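PDB 2R3S: uncharacterized protein from Nostoc punctiforme, which is probably an S-adenosylmethionine-dependent O-methyltransferase, moving a methyl group onto a hydroxyl of a substrate that is not known. Local coordinates for residues L238-H243 with V269-P274; T249-L254 with E307-N312; E40-L45 with E74-T79; N30-I35 with G67-Q72; S199-A204 with Y217-G222. All coordinates share one frame; numbering follows the deposited sequence.

Contact 1 of 5, residues L238-H243 with V269-P274; sequences LPNFLH and VFDFIP. With EDO (1,2-ethanediol), chain E.
Leu238 and Pro239 run parallel to Val269 and Phe270, and the backbone bonds come first: Phe270 N gives to Leu238 O at 3.1 Å, and Asn240 N to Phe270 O at 2.7 Å. Polar side chains follow at and just beyond the strand ends. His243 ND1 donates to Asp271 OD1, the ring turned 86° from the carboxylate plane; the modelled 2.4 Å is very short and its exact value doubtful. Asp271 OD1 also accepts Phe272 N (2.9 Å) through its anti lone pair. Water 1 serves the other carboxylate oxygen, donating to Asp271 OD2 (2.7 Å) and to Leu238 O while accepting from Leu242 N. Apolar packing is lighter: Val269 CG2 lies 4.1 Å from Leu238 CD1 and a little farther from Leu242 CD1. Asn240 ND2 sits at the edge of the Phe270 ring, 3.7 Å from CE2, and Asn240 OD1 accepts from Gln328. An ethanediol is held weakly through its O2 by Asn240 O. The paired segments are neighbouring parallel strands of the Rossmann-like methyltransferase sheet, whose C-terminal ends commonly border the active site in this fold.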
# COMPACT_ATOMS: atom_id res chain seq x y z
N LEU A 238 3.76 30.95 2.21
CA LEU A 238 2.67 29.99 2.25
C LEU A 238 3.22 28.55 1.97
O LEU A 238 3.10 28.01 0.85
CB LEU A 238 1.64 30.36 1.19
CG LEU A 238 0.71 31.53 1.45
CD1 LEU A 238 0.11 32.10 0.12
CD2 LEU A 238 -0.36 31.06 2.41
N PRO A 239 3.82 27.92 3.00
CA PRO A 239 4.34 26.57 2.83
C PRO A 239 3.25 25.53 3.01
O PRO A 239 2.61 25.50 4.04
CB PRO A 239 5.39 26.47 3.93
CG PRO A 239 5.22 27.67 4.81
CD PRO A 239 4.03 28.41 4.37
N ASN A 240 3.03 24.69 2.00
CA ASN A 240 2.09 23.57 2.07
C ASN A 240 0.71 23.93 2.67
O ASN A 240 0.13 23.15 3.47
CB ASN A 240 2.71 22.35 2.79
CG ASN A 240 3.75 21.63 1.95
OD1 ASN A 240 3.47 21.18 0.84
ND2 ASN A 240 4.96 21.50 2.49
N PHE A 241 0.17 25.07 2.24
CA PHE A 241 -1.15 25.52 2.69
C PHE A 241 -2.19 25.52 1.61
O PHE A 241 -3.29 25.05 1.82
CB PHE A 241 -1.06 26.94 3.27
CG PHE A 241 -2.26 27.32 4.14
CD1 PHE A 241 -2.71 26.47 5.15
CD2 PHE A 241 -2.91 28.54 3.97
CE1 PHE A 241 -3.78 26.81 5.95
CE2 PHE A 241 -3.99 28.88 4.79
CZ PHE A 241 -4.42 28.01 5.77
N LEU A 242 -1.87 26.08 0.46
CA LEU A 242 -2.93 26.41 -0.50
C LEU A 242 -3.63 25.20 -1.08
O LEU A 242 -4.81 25.26 -1.37
CB LEU A 242 -2.41 27.30 -1.64
CG LEU A 242 -2.10 28.77 -1.31
CD1 LEU A 242 -1.70 29.44 -2.63
CD2 LEU A 242 -3.30 29.51 -0.64
N HIS A 243 -2.91 24.08 -1.22
CA HIS A 243 -3.48 22.83 -1.75
C HIS A 243 -4.70 22.25 -1.04
O HIS A 243 -5.42 21.42 -1.62
CB HIS A 243 -2.41 21.73 -1.88
CG HIS A 243 -1.63 21.41 -0.62
ND1 HIS A 243 -0.25 21.40 -0.60
CD2 HIS A 243 -2.04 21.03 0.61
CE1 HIS A 243 0.16 21.02 0.60
NE2 HIS A 243 -0.90 20.80 1.36
N VAL A 269 5.15 30.85 -2.39
CA VAL A 269 4.38 29.61 -2.24
C VAL A 269 5.33 28.42 -2.33
O VAL A 269 6.17 28.37 -3.22
CB VAL A 269 3.25 29.50 -3.28
CG1 VAL A 269 2.49 28.18 -3.15
CG2 VAL A 269 2.29 30.68 -3.11
N PHE A 270 5.24 27.51 -1.37
CA PHE A 270 6.04 26.29 -1.38
C PHE A 270 5.04 25.14 -1.32
O PHE A 270 4.25 25.05 -0.39
CB PHE A 270 7.02 26.26 -0.21
CG PHE A 270 7.78 24.96 -0.08
CD1 PHE A 270 8.88 24.70 -0.88
CD2 PHE A 270 7.41 24.00 0.85
CE1 PHE A 270 9.58 23.49 -0.75
CE2 PHE A 270 8.11 22.80 0.96
CZ PHE A 270 9.19 22.56 0.16
N ASP A 271 5.01 24.29 -2.35
CA ASP A 271 3.89 23.37 -2.50
C ASP A 271 4.22 22.30 -3.54
O ASP A 271 5.30 22.31 -4.11
CB ASP A 271 2.61 24.16 -2.88
CG ASP A 271 1.34 23.62 -2.20
OD1 ASP A 271 1.05 22.40 -2.31
OD2 ASP A 271 0.62 24.44 -1.57
N PHE A 272 3.30 21.35 -3.72
CA PHE A 272 3.40 20.33 -4.75
C PHE A 272 2.76 20.90 -6.01
O PHE A 272 1.54 21.10 -6.04
CB PHE A 272 2.61 19.07 -4.37
CG PHE A 272 3.22 18.29 -3.26
CD1 PHE A 272 4.34 17.52 -3.48
CD2 PHE A 272 2.69 18.34 -1.98
CE1 PHE A 272 4.91 16.79 -2.44
CE2 PHE A 272 3.27 17.62 -0.95
CZ PHE A 272 4.38 16.85 -1.19
N ILE A 273 3.58 21.18 -7.01
CA ILE A 273 3.07 21.80 -8.24
C ILE A 273 3.34 20.85 -9.40
O ILE A 273 4.42 20.83 -9.96
CB ILE A 273 3.68 23.21 -8.50
CG1 ILE A 273 3.57 24.09 -7.25
CG2 ILE A 273 2.94 23.87 -9.66
CD1 ILE A 273 4.42 25.37 -7.30
N PRO A 274 2.37 20.00 -9.72
CA PRO A 274 2.51 19.14 -10.88
C PRO A 274 2.60 19.89 -12.20
O PRO A 274 2.05 21.01 -12.33
CB PRO A 274 1.24 18.30 -10.86
CG PRO A 274 0.32 19.00 -9.97
CD PRO A 274 1.12 19.75 -9.00
C1 EDO E . 2.61 23.72 6.43
O1 EDO E . 1.93 25.03 6.33
C2 EDO E . 1.85 22.60 7.17
O2 EDO E . 0.94 21.81 6.38
O HOH W 1 0.87 26.76 -0.19

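Contact 2 of 5, residues T249-L254 with E307-N312; sequences TCEQLL and ESMFSN
Two helices lying on the same face of the Rossmann-like methyltransferase sheet, 247-260 and 303-312, meet here through Leu254, Glu251 and Cys250 on one and Phe310, Met309 and Asn312 on the other. The short segments cross at -48° with their axes 9.1 Å apart, and the interface grades from apolar beside the sheet to polar at the surface. Nearest the sheet, Leu254 caps one face of the Phe310 ring: its CD1 sits over the ring centre, a CH-pi contact of 3.8 Å to the centroid and only 9° off the normal, while Leu254 CD2 lies 3.6 Å from Phe310 CE1. Phe310 in turn rests on Val267 and Val269, and Leu254 on Leu238, so the pair lies between the helices and the strands. Leu254 CD1 also touches Met309 CB (3.9 Å). Met309, a selenomethionine, bends at chi3, and its SE packs 3.6 Å from Cys250 CB. Farther out, Glu251, extended beyond CG, crosses Met309 at about a right angle and lays its aliphatic part against that residue before the carboxylate reaches Asn312. There Asn312 ND2 donates to Glu251 OE2 at 3.0 Å, meeting it on the syn side but 33° out of the carboxylate plane. Water 2 also donates to Glu251 OE2 (2.9 Å) and is hydrogen-bonded to Ser308 OG.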
# COMPACT_ATOMS: atom_id res chain seq x y z
N THR A 249 -11.52 30.08 -2.31
CA THR A 249 -10.92 30.22 -0.99
C THR A 249 -9.48 30.63 -1.04
O THR A 249 -9.07 31.48 -0.25
CB THR A 249 -11.08 28.93 -0.20
OG1 THR A 249 -12.47 28.59 -0.20
CG2 THR A 249 -10.54 29.07 1.24
N CYS A 250 -8.68 30.06 -1.95
CA CYS A 250 -7.27 30.50 -2.12
C CYS A 250 -7.23 31.95 -2.55
O CYS A 250 -6.34 32.71 -2.15
CB CYS A 250 -6.52 29.66 -3.17
SG CYS A 250 -6.25 27.91 -2.68
N GLU A 251 -8.17 32.33 -3.41
CA GLU A 251 -8.25 33.70 -3.92
C GLU A 251 -8.65 34.68 -2.80
O GLU A 251 -8.01 35.70 -2.64
CB GLU A 251 -9.19 33.76 -5.15
CG GLU A 251 -8.51 33.15 -6.40
CD GLU A 251 -9.35 33.16 -7.67
OE1 GLU A 251 -10.58 33.40 -7.59
OE2 GLU A 251 -8.76 32.90 -8.75
N GLN A 252 -9.65 34.31 -2.01
CA GLN A 252 -10.00 35.03 -0.78
C GLN A 252 -8.75 35.27 0.06
O GLN A 252 -8.48 36.41 0.48
CB GLN A 252 -11.04 34.25 0.03
CG GLN A 252 -11.63 35.00 1.24
CD GLN A 252 -12.48 34.10 2.13
OE1 GLN A 252 -12.25 34.01 3.34
NE2 GLN A 252 -13.47 33.42 1.55
N LEU A 253 -7.95 34.22 0.25
CA LEU A 253 -6.74 34.33 1.06
C LEU A 253 -5.71 35.24 0.39
O LEU A 253 -5.11 36.06 1.07
CB LEU A 253 -6.14 32.95 1.37
CG LEU A 253 -5.00 32.93 2.42
CD1 LEU A 253 -5.53 33.08 3.90
CD2 LEU A 253 -4.14 31.68 2.24
N LEU A 254 -5.51 35.11 -0.92
CA LEU A 254 -4.48 35.89 -1.61
C LEU A 254 -4.80 37.40 -1.63
O LEU A 254 -3.88 38.24 -1.67
CB LEU A 254 -4.21 35.34 -3.04
CG LEU A 254 -3.63 33.90 -3.17
CD1 LEU A 254 -3.46 33.51 -4.63
CD2 LEU A 254 -2.33 33.72 -2.45
N GLU A 307 -0.93 30.73 -11.09
CA GLU A 307 -0.70 31.99 -11.80
C GLU A 307 -2.02 32.73 -11.97
O GLU A 307 -2.10 33.94 -11.74
CB GLU A 307 -0.07 31.70 -13.16
CG GLU A 307 0.28 32.90 -14.04
CD GLU A 307 1.09 32.49 -15.25
OE1 GLU A 307 0.66 31.54 -15.97
OE2 GLU A 307 2.16 33.10 -15.47
N SER A 308 -3.06 31.99 -12.32
CA SER A 308 -4.40 32.55 -12.45
C SER A 308 -5.04 33.02 -11.13
O SER A 308 -5.87 33.92 -11.12
CB SER A 308 -5.32 31.54 -13.12
OG SER A 308 -6.66 31.94 -13.02
N MSE A 309 -4.68 32.38 -10.01
CA MSE A 309 -5.21 32.78 -8.72
C MSE A 309 -4.56 34.07 -8.28
O MSE A 309 -5.23 34.99 -7.81
CB MSE A 309 -4.96 31.69 -7.69
CG MSE A 309 -5.78 30.45 -7.93
SE MSE A 309 -5.46 29.10 -6.56
CE MSE A 309 -5.05 27.55 -7.74
N PHE A 310 -3.25 34.15 -8.45
CA PHE A 310 -2.54 35.37 -8.13
C PHE A 310 -2.98 36.53 -9.03
O PHE A 310 -3.20 37.64 -8.54
CB PHE A 310 -1.05 35.15 -8.21
CG PHE A 310 -0.46 34.55 -6.97
CD1 PHE A 310 -0.31 35.32 -5.83
CD2 PHE A 310 -0.03 33.23 -6.95
CE1 PHE A 310 0.24 34.79 -4.67
CE2 PHE A 310 0.53 32.68 -5.80
CZ PHE A 310 0.66 33.47 -4.65
N SER A 311 -3.10 36.27 -10.33
CA SER A 311 -3.61 37.26 -11.28
C SER A 311 -4.96 37.79 -10.84
O SER A 311 -5.13 38.99 -10.74
CB SER A 311 -3.72 36.68 -12.70
OG SER A 311 -4.46 37.56 -13.55
N ASN A 312 -5.91 36.90 -10.55
CA ASN A 312 -7.25 37.27 -10.04
C ASN A 312 -7.33 37.91 -8.65
O ASN A 312 -8.38 38.47 -8.28
CB ASN A 312 -8.17 36.04 -9.97
CG ASN A 312 -8.55 35.49 -11.34
OD1 ASN A 312 -8.31 36.12 -12.37
ND2 ASN A 312 -9.15 34.29 -11.34
O HOH W 2 -8.47 31.00 -10.89

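Contact 3 of 5, residues E40-L45 with E74-T79; sequences ESSQSL and EGYRLT
The Tyr76 ring turns an edge toward Glu40, Ser41 and Ser42: Glu40 O, Ser41 C and Ser42 CB all lie near its plane, with Glu40 O 3.5 Å from Tyr76 CD2 and Ser42 CB 3.8 Å from Tyr76 CE2. Leu45 CD1 comes in obliquely, 4.2 Å from Tyr76 CD2. A chi1 of -60° sets Tyr76 CG anti to the carbonyl carbon; the ring touches Ser42 and Leu45 of helix 42-49 as well as Cys60 and Val64 of helix 53-65. Tyr76 OH is hydrogen-bonded to Asp61 and accepts from water 3 at 2.8 Å. That water donates as well to Ser42 OG, whose stronger partner is Glu53. The backbones of Glu40 and Tyr76 form an antiparallel hydrogen-bonded pair, Glu40 N to Tyr76 O at 3.0 Å and Tyr76 N to Glu40 O at 2.8 Å. This pair joins the short strand 39-40 to the hairpin 69-78, the small sheet of a winged-helix domain of the kind found at the dimerising end of O-methyltransferases. Gly75, lacking a side chain, brings its CA to 4.0 Å from Ser41 CA, where the strand gives way to the helix. Ser41 is the N-cap of helix 42-49, its OG accepting Ser44 N, while Ser44 OG donates to Glu40 OE1 at 2.6 Å from above the carboxylate plane.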
# COMPACT_ATOMS: atom_id res chain seq x y z
N GLU A 40 23.20 -8.64 11.02
CA GLU A 40 22.55 -9.30 12.16
C GLU A 40 21.64 -10.39 11.68
O GLU A 40 20.84 -10.17 10.78
CB GLU A 40 21.66 -8.33 12.93
CG GLU A 40 22.38 -7.20 13.59
CD GLU A 40 23.37 -7.65 14.63
OE1 GLU A 40 23.24 -8.79 15.17
OE2 GLU A 40 24.29 -6.86 14.87
N SER A 41 21.73 -11.55 12.30
CA SER A 41 20.78 -12.63 12.04
C SER A 41 19.41 -12.26 12.64
O SER A 41 19.31 -11.36 13.49
CB SER A 41 21.29 -13.91 12.70
OG SER A 41 21.34 -13.72 14.11
N SER A 42 18.36 -12.94 12.19
CA SER A 42 17.03 -12.71 12.74
C SER A 42 16.93 -13.15 14.22
O SER A 42 16.15 -12.61 15.00
CB SER A 42 15.98 -13.42 11.90
OG SER A 42 16.28 -14.79 11.76
N GLN A 43 17.70 -14.13 14.60
CA GLN A 43 17.79 -14.58 15.99
C GLN A 43 18.28 -13.45 16.90
O GLN A 43 17.75 -13.19 18.01
CB GLN A 43 18.74 -15.76 16.05
CG GLN A 43 18.20 -17.05 15.35
CD GLN A 43 18.41 -17.16 13.79
OE1 GLN A 43 18.85 -16.23 13.10
NE2 GLN A 43 18.08 -18.32 13.26
N SER A 44 19.29 -12.74 16.41
CA SER A 44 19.87 -11.65 17.17
C SER A 44 18.96 -10.42 17.14
O SER A 44 18.85 -9.72 18.14
CB SER A 44 21.31 -11.37 16.68
OG SER A 44 21.66 -10.01 16.80
N LEU A 45 18.30 -10.15 16.02
CA LEU A 45 17.35 -9.05 15.96
C LEU A 45 16.13 -9.33 16.86
O LEU A 45 15.56 -8.40 17.42
CB LEU A 45 16.94 -8.76 14.50
CG LEU A 45 18.07 -8.22 13.62
CD1 LEU A 45 17.66 -8.15 12.11
CD2 LEU A 45 18.53 -6.86 14.12
N GLU A 74 25.60 -14.56 6.84
CA GLU A 74 25.55 -14.39 8.29
C GLU A 74 24.42 -13.49 8.82
O GLU A 74 24.34 -13.26 10.01
CB GLU A 74 26.89 -13.83 8.75
CG GLU A 74 28.07 -14.74 8.35
CD GLU A 74 28.01 -16.12 9.02
OE1 GLU A 74 27.48 -16.23 10.16
OE2 GLU A 74 28.52 -17.10 8.42
N GLY A 75 23.55 -13.00 7.94
CA GLY A 75 22.37 -12.28 8.37
C GLY A 75 22.00 -11.13 7.45
O GLY A 75 22.38 -11.11 6.28
N TYR A 76 21.26 -10.19 8.02
CA TYR A 76 20.65 -9.06 7.30
C TYR A 76 21.52 -7.81 7.40
O TYR A 76 22.15 -7.55 8.42
CB TYR A 76 19.25 -8.75 7.84
CG TYR A 76 18.29 -9.92 7.71
CD1 TYR A 76 17.68 -10.20 6.49
CD2 TYR A 76 18.01 -10.74 8.79
CE1 TYR A 76 16.80 -11.26 6.37
CE2 TYR A 76 17.14 -11.80 8.67
CZ TYR A 76 16.55 -12.06 7.46
OH TYR A 76 15.70 -13.13 7.36
N ARG A 77 21.56 -7.05 6.31
CA ARG A 77 22.41 -5.91 6.22
C ARG A 77 21.60 -4.79 5.59
O ARG A 77 20.86 -5.01 4.67
CB ARG A 77 23.64 -6.26 5.39
CG ARG A 77 24.69 -5.17 5.43
CD ARG A 77 26.07 -5.61 4.89
NE ARG A 77 26.86 -4.41 4.59
N LEU A 78 21.71 -3.58 6.11
CA LEU A 78 20.95 -2.48 5.55
C LEU A 78 21.52 -2.07 4.19
O LEU A 78 22.71 -2.26 3.92
CB LEU A 78 21.00 -1.29 6.48
CG LEU A 78 20.39 -1.49 7.85
CD1 LEU A 78 20.25 -0.12 8.43
CD2 LEU A 78 19.06 -2.21 7.71
N THR A 79 20.66 -1.54 3.33
CA THR A 79 21.10 -0.78 2.19
C THR A 79 21.61 0.57 2.68
O THR A 79 21.34 0.98 3.81
CB THR A 79 19.96 -0.54 1.20
OG1 THR A 79 18.97 0.27 1.83
CG2 THR A 79 19.34 -1.86 0.67
O HOH W 3 16.50 -15.44 8.63

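Contact 4 of 5, residues N30-I35 with G67-Q72; sequences NVFTAI and GFMTKQ
Phe32 and Ile35 of the short helix 31-35 close around the methyl end of Met69, a selenomethionine at the start of strand 69-72. This is the tight part. Met69 CE comes 3.4 Å from Phe32 CE1 and 3.7 Å from Phe32 CD1, approaching the ring obliquely. Ile35 CD1 touches the same methyl, 3.9 Å from Met69 CE, and lies 4.0 Å from Met69 SE. Both helix side chains cross Met69 at about a right angle. Met69 bends at chi3 (62°), which carries CE round toward the helix and lets one methyl serve both neighbours. The packing slackens around this centre: Val31 CG1 is 4.4 Å from Met69 CE, and Phe68 meets Phe32 mainly through its CB, 4.1 Å from Phe32 CE1. Towards solvent the strand turns polar and leaves the helix behind. There Gln72 NE2 donates to Thr70 OG1 at 3.0 Å, with the acceptor close to the amide plane, and Lys71 reaches away to a salt bridge with Asp61 and a hydrogen bond to Asp277 O of the second subunit. Both segments begin at helix ends, Asn30 after helix 17-28 and Gly67 after helix 53-65, each at the positive-phi position of a Schellman motif. The cluster sits within the winged-helix domain: Ile23 of helix 17-28 lies against Phe32 and Phe68, Leu63 and Val64 of helix 53-65 against Met69, Leu45 of helix 42-49 against Ile35, and Leu78 of the neighbouring strand 75-78 against both Phe32 and Ile35.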
# COMPACT_ATOMS: atom_id res chain seq x y z
N ASN A 30 12.26 -0.68 15.80
CA ASN A 30 13.65 -0.24 15.71
C ASN A 30 14.57 -1.22 14.98
O ASN A 30 15.77 -1.25 15.21
CB ASN A 30 14.20 0.08 17.09
CG ASN A 30 13.87 1.48 17.55
OD1 ASN A 30 13.06 2.18 16.93
ND2 ASN A 30 14.48 1.89 18.66
N VAL A 31 14.02 -1.98 14.03
CA VAL A 31 14.80 -3.02 13.39
C VAL A 31 16.07 -2.44 12.76
O VAL A 31 17.14 -3.01 12.89
CB VAL A 31 14.00 -3.77 12.32
CG1 VAL A 31 14.89 -4.76 11.63
CG2 VAL A 31 12.75 -4.46 12.94
N PHE A 32 15.94 -1.33 12.06
CA PHE A 32 17.08 -0.75 11.32
C PHE A 32 18.19 -0.23 12.23
O PHE A 32 19.35 -0.31 11.89
CB PHE A 32 16.60 0.39 10.43
CG PHE A 32 15.47 0.02 9.55
CD1 PHE A 32 15.67 -0.80 8.45
CD2 PHE A 32 14.18 0.48 9.82
CE1 PHE A 32 14.59 -1.16 7.62
CE2 PHE A 32 13.11 0.13 8.99
CZ PHE A 32 13.32 -0.67 7.89
N THR A 33 17.79 0.33 13.38
CA THR A 33 18.71 0.80 14.43
C THR A 33 19.50 -0.35 15.04
O THR A 33 20.67 -0.18 15.39
CB THR A 33 17.92 1.56 15.52
OG1 THR A 33 17.24 2.67 14.91
CG2 THR A 33 18.84 2.07 16.64
N ALA A 34 18.85 -1.51 15.17
CA ALA A 34 19.50 -2.73 15.69
C ALA A 34 20.51 -3.35 14.72
O ALA A 34 21.54 -3.91 15.15
CB ALA A 34 18.43 -3.76 16.09
N ILE A 35 20.23 -3.28 13.42
CA ILE A 35 21.17 -3.71 12.40
C ILE A 35 22.26 -2.66 12.18
O ILE A 35 23.45 -2.98 12.11
CB ILE A 35 20.49 -4.00 11.04
CG1 ILE A 35 19.44 -5.12 11.18
CG2 ILE A 35 21.53 -4.45 10.03
CD1 ILE A 35 18.51 -5.23 10.01
N GLY A 67 13.31 -4.32 -0.71
CA GLY A 67 14.43 -3.40 -0.99
C GLY A 67 15.06 -2.60 0.15
O GLY A 67 15.94 -1.78 -0.10
N PHE A 68 14.63 -2.82 1.39
CA PHE A 68 15.23 -2.10 2.53
C PHE A 68 16.54 -2.69 3.07
O PHE A 68 17.29 -2.04 3.79
CB PHE A 68 14.20 -1.98 3.65
CG PHE A 68 13.09 -1.04 3.34
CD1 PHE A 68 13.22 0.32 3.59
CD2 PHE A 68 11.93 -1.50 2.76
CE1 PHE A 68 12.20 1.19 3.26
CE2 PHE A 68 10.89 -0.60 2.42
CZ PHE A 68 11.05 0.73 2.68
N MSE A 69 16.83 -3.93 2.72
CA MSE A 69 18.02 -4.60 3.26
C MSE A 69 18.40 -5.77 2.39
O MSE A 69 17.64 -6.13 1.48
CB MSE A 69 17.78 -5.06 4.68
CG MSE A 69 16.64 -5.99 4.89
SE MSE A 69 16.27 -6.23 6.86
CE MSE A 69 15.81 -4.37 7.33
N THR A 70 19.57 -6.34 2.65
CA THR A 70 20.04 -7.49 1.90
C THR A 70 20.21 -8.64 2.88
O THR A 70 20.25 -8.40 4.09
CB THR A 70 21.34 -7.21 1.12
OG1 THR A 70 22.38 -6.84 2.03
CG2 THR A 70 21.10 -6.08 0.12
N LYS A 71 20.27 -9.86 2.35
CA LYS A 71 20.39 -11.07 3.15
C LYS A 71 21.72 -11.74 2.83
O LYS A 71 21.87 -12.32 1.77
CB LYS A 71 19.20 -12.00 2.88
CG LYS A 71 18.97 -13.01 3.97
CD LYS A 71 17.77 -13.90 3.69
CE LYS A 71 17.60 -14.98 4.77
NZ LYS A 71 16.26 -15.60 4.66
N GLN A 72 22.70 -11.58 3.70
CA GLN A 72 24.01 -12.22 3.53
C GLN A 72 24.00 -13.57 4.24
O GLN A 72 23.01 -13.95 4.86
CB GLN A 72 25.14 -11.35 4.12
CG GLN A 72 25.17 -9.90 3.59
CD GLN A 72 25.25 -9.82 2.09
OE1 GLN A 72 26.08 -10.50 1.47
NE2 GLN A 72 24.37 -8.99 1.46

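Contact 5 of 5, residues S199-A204 with Y217-G222; sequences SVLEVA and YHTIAG. With EDO (1,2-ethanediol), chain D.
Leu201 and Ala204 face Tyr217, Thr219 and Ala221 in a van der Waals contact in which Ala204 CB also meets a hydroxyl. Leu201 works through one methyl: its CD1 lies 3.6 Å from Ala221 CA, 3.7 Å from Thr219 CB and 4.0 Å from Ala221 CB, so one branch touches both Thr219 and Ala221, two residues apart on the strand. The side chains of Leu201 and Thr219 slide past each other in opposite directions. One turn on, Ala204 CB is 3.6 Å from Tyr217 OH and 4.2 Å from Tyr217 CE2, reaching the ring obliquely near its hydroxyl end; Tyr217 also meets Ala208, farther along the same helix. Polar bonds run to partners outside the pair. An ethanediol, probably from the crystallisation liquor, donates from its O2 to Gly222 O at 2.7 Å and is also hydrogen-bonded to Ala224 N. Within the sheet, backbone bonds of His218 and Ile220 tie the strand to 191-196. Helix 199-204 and strand 217-221 run nearly antiparallel, at 167°, the second half of a beta-alpha-beta crossover in which helix 198-211 leads from strand 191-196 to the edge strand of the Rossmann-like methyltransferase sheet.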
# COMPACT_ATOMS: atom_id res chain seq x y z
N SER A 199 -2.19 25.36 19.22
CA SER A 199 -1.43 24.17 19.61
C SER A 199 -0.30 23.86 18.64
O SER A 199 0.69 23.23 19.02
CB SER A 199 -2.36 22.98 19.73
OG SER A 199 -2.96 22.66 18.47
N VAL A 200 -0.42 24.31 17.39
CA VAL A 200 0.63 24.10 16.39
C VAL A 200 1.76 25.09 16.59
O VAL A 200 2.92 24.72 16.55
CB VAL A 200 0.09 24.17 14.95
CG1 VAL A 200 1.23 24.03 13.93
CG2 VAL A 200 -1.02 23.10 14.74
N LEU A 201 1.41 26.35 16.83
CA LEU A 201 2.40 27.39 17.13
C LEU A 201 3.27 27.12 18.36
O LEU A 201 4.35 27.69 18.47
CB LEU A 201 1.71 28.74 17.30
CG LEU A 201 1.08 29.34 16.05
CD1 LEU A 201 0.15 30.48 16.46
CD2 LEU A 201 2.16 29.79 15.07
N GLU A 202 2.81 26.27 19.27
CA GLU A 202 3.66 25.84 20.37
C GLU A 202 4.91 25.15 19.82
O GLU A 202 6.01 25.39 20.32
CB GLU A 202 2.89 24.94 21.33
CG GLU A 202 1.84 25.70 22.14
CD GLU A 202 2.42 26.90 22.89
OE1 GLU A 202 3.52 26.78 23.49
OE2 GLU A 202 1.77 27.96 22.87
N VAL A 203 4.75 24.33 18.77
CA VAL A 203 5.90 23.69 18.11
C VAL A 203 6.83 24.73 17.45
O VAL A 203 8.07 24.71 17.64
CB VAL A 203 5.46 22.64 17.05
CG1 VAL A 203 6.71 21.92 16.46
CG2 VAL A 203 4.46 21.66 17.66
N ALA A 204 6.23 25.62 16.66
CA ALA A 204 6.93 26.71 15.98
C ALA A 204 7.74 27.56 16.94
O ALA A 204 8.90 27.92 16.66
CB ALA A 204 5.91 27.59 15.20
N TYR A 217 10.41 36.16 16.88
CA TYR A 217 9.37 35.26 16.46
C TYR A 217 8.09 35.56 17.21
O TYR A 217 8.04 35.42 18.42
CB TYR A 217 9.78 33.78 16.68
CG TYR A 217 8.95 32.90 15.82
CD1 TYR A 217 9.28 32.70 14.49
CD2 TYR A 217 7.75 32.37 16.29
CE1 TYR A 217 8.47 31.94 13.66
CE2 TYR A 217 6.94 31.61 15.46
CZ TYR A 217 7.31 31.41 14.15
OH TYR A 217 6.51 30.65 13.33
N HIS A 218 7.05 35.95 16.48
CA HIS A 218 5.78 36.38 17.07
C HIS A 218 4.65 35.53 16.53
O HIS A 218 4.73 35.08 15.41
CB HIS A 218 5.54 37.87 16.75
CG HIS A 218 6.77 38.71 16.91
ND1 HIS A 218 7.30 39.02 18.15
CD2 HIS A 218 7.59 39.28 16.00
CE1 HIS A 218 8.39 39.75 17.99
NE2 HIS A 218 8.58 39.92 16.69
N THR A 219 3.60 35.32 17.30
CA THR A 219 2.54 34.41 16.87
C THR A 219 1.18 35.10 16.79
O THR A 219 0.88 35.98 17.58
CB THR A 219 2.45 33.13 17.77
OG1 THR A 219 1.96 33.47 19.07
CG2 THR A 219 3.81 32.45 17.89
N ILE A 220 0.40 34.72 15.79
CA ILE A 220 -0.97 35.19 15.63
C ILE A 220 -1.75 33.90 15.57
O ILE A 220 -1.79 33.25 14.52
CB ILE A 220 -1.15 36.01 14.34
CG1 ILE A 220 -0.23 37.21 14.32
CG2 ILE A 220 -2.57 36.47 14.20
CD1 ILE A 220 -0.18 37.91 13.03
N ALA A 221 -2.34 33.51 16.69
CA ALA A 221 -3.03 32.23 16.80
C ALA A 221 -4.43 32.33 16.18
O ALA A 221 -5.11 33.35 16.34
CB ALA A 221 -3.13 31.79 18.23
N GLY A 222 -4.84 31.27 15.50
CA GLY A 222 -6.15 31.19 14.86
C GLY A 222 -6.10 30.81 13.39
O GLY A 222 -5.05 30.45 12.86
C1 EDO D . -4.97 27.58 9.60
O1 EDO D . -6.12 28.33 9.17
C2 EDO D . -4.42 28.15 10.89
O2 EDO D . -3.80 29.44 10.70

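From the N terminus, contact 4 opens first at 30-35, and contact 3 opens at 40-45 before contact 4 closes at 67-72; contact 3 then closes at 74-79. The two cross and touch, joining the short helices and the hairpin of the winged-helix domain. Well separated from them, contact 5 closes the shortest loop, 12 residues between the helix segment and the following strand of a beta-alpha-beta unit at one edge of the large sheet. Contact 1 opens later in the same sheet; contact 2 opens before contact 1 closes, so these cross as well. They touch through Val269 and Phe310, binding the central strands to the covering helices. The centres of contacts 2 and 3 lie about 54 Å apart.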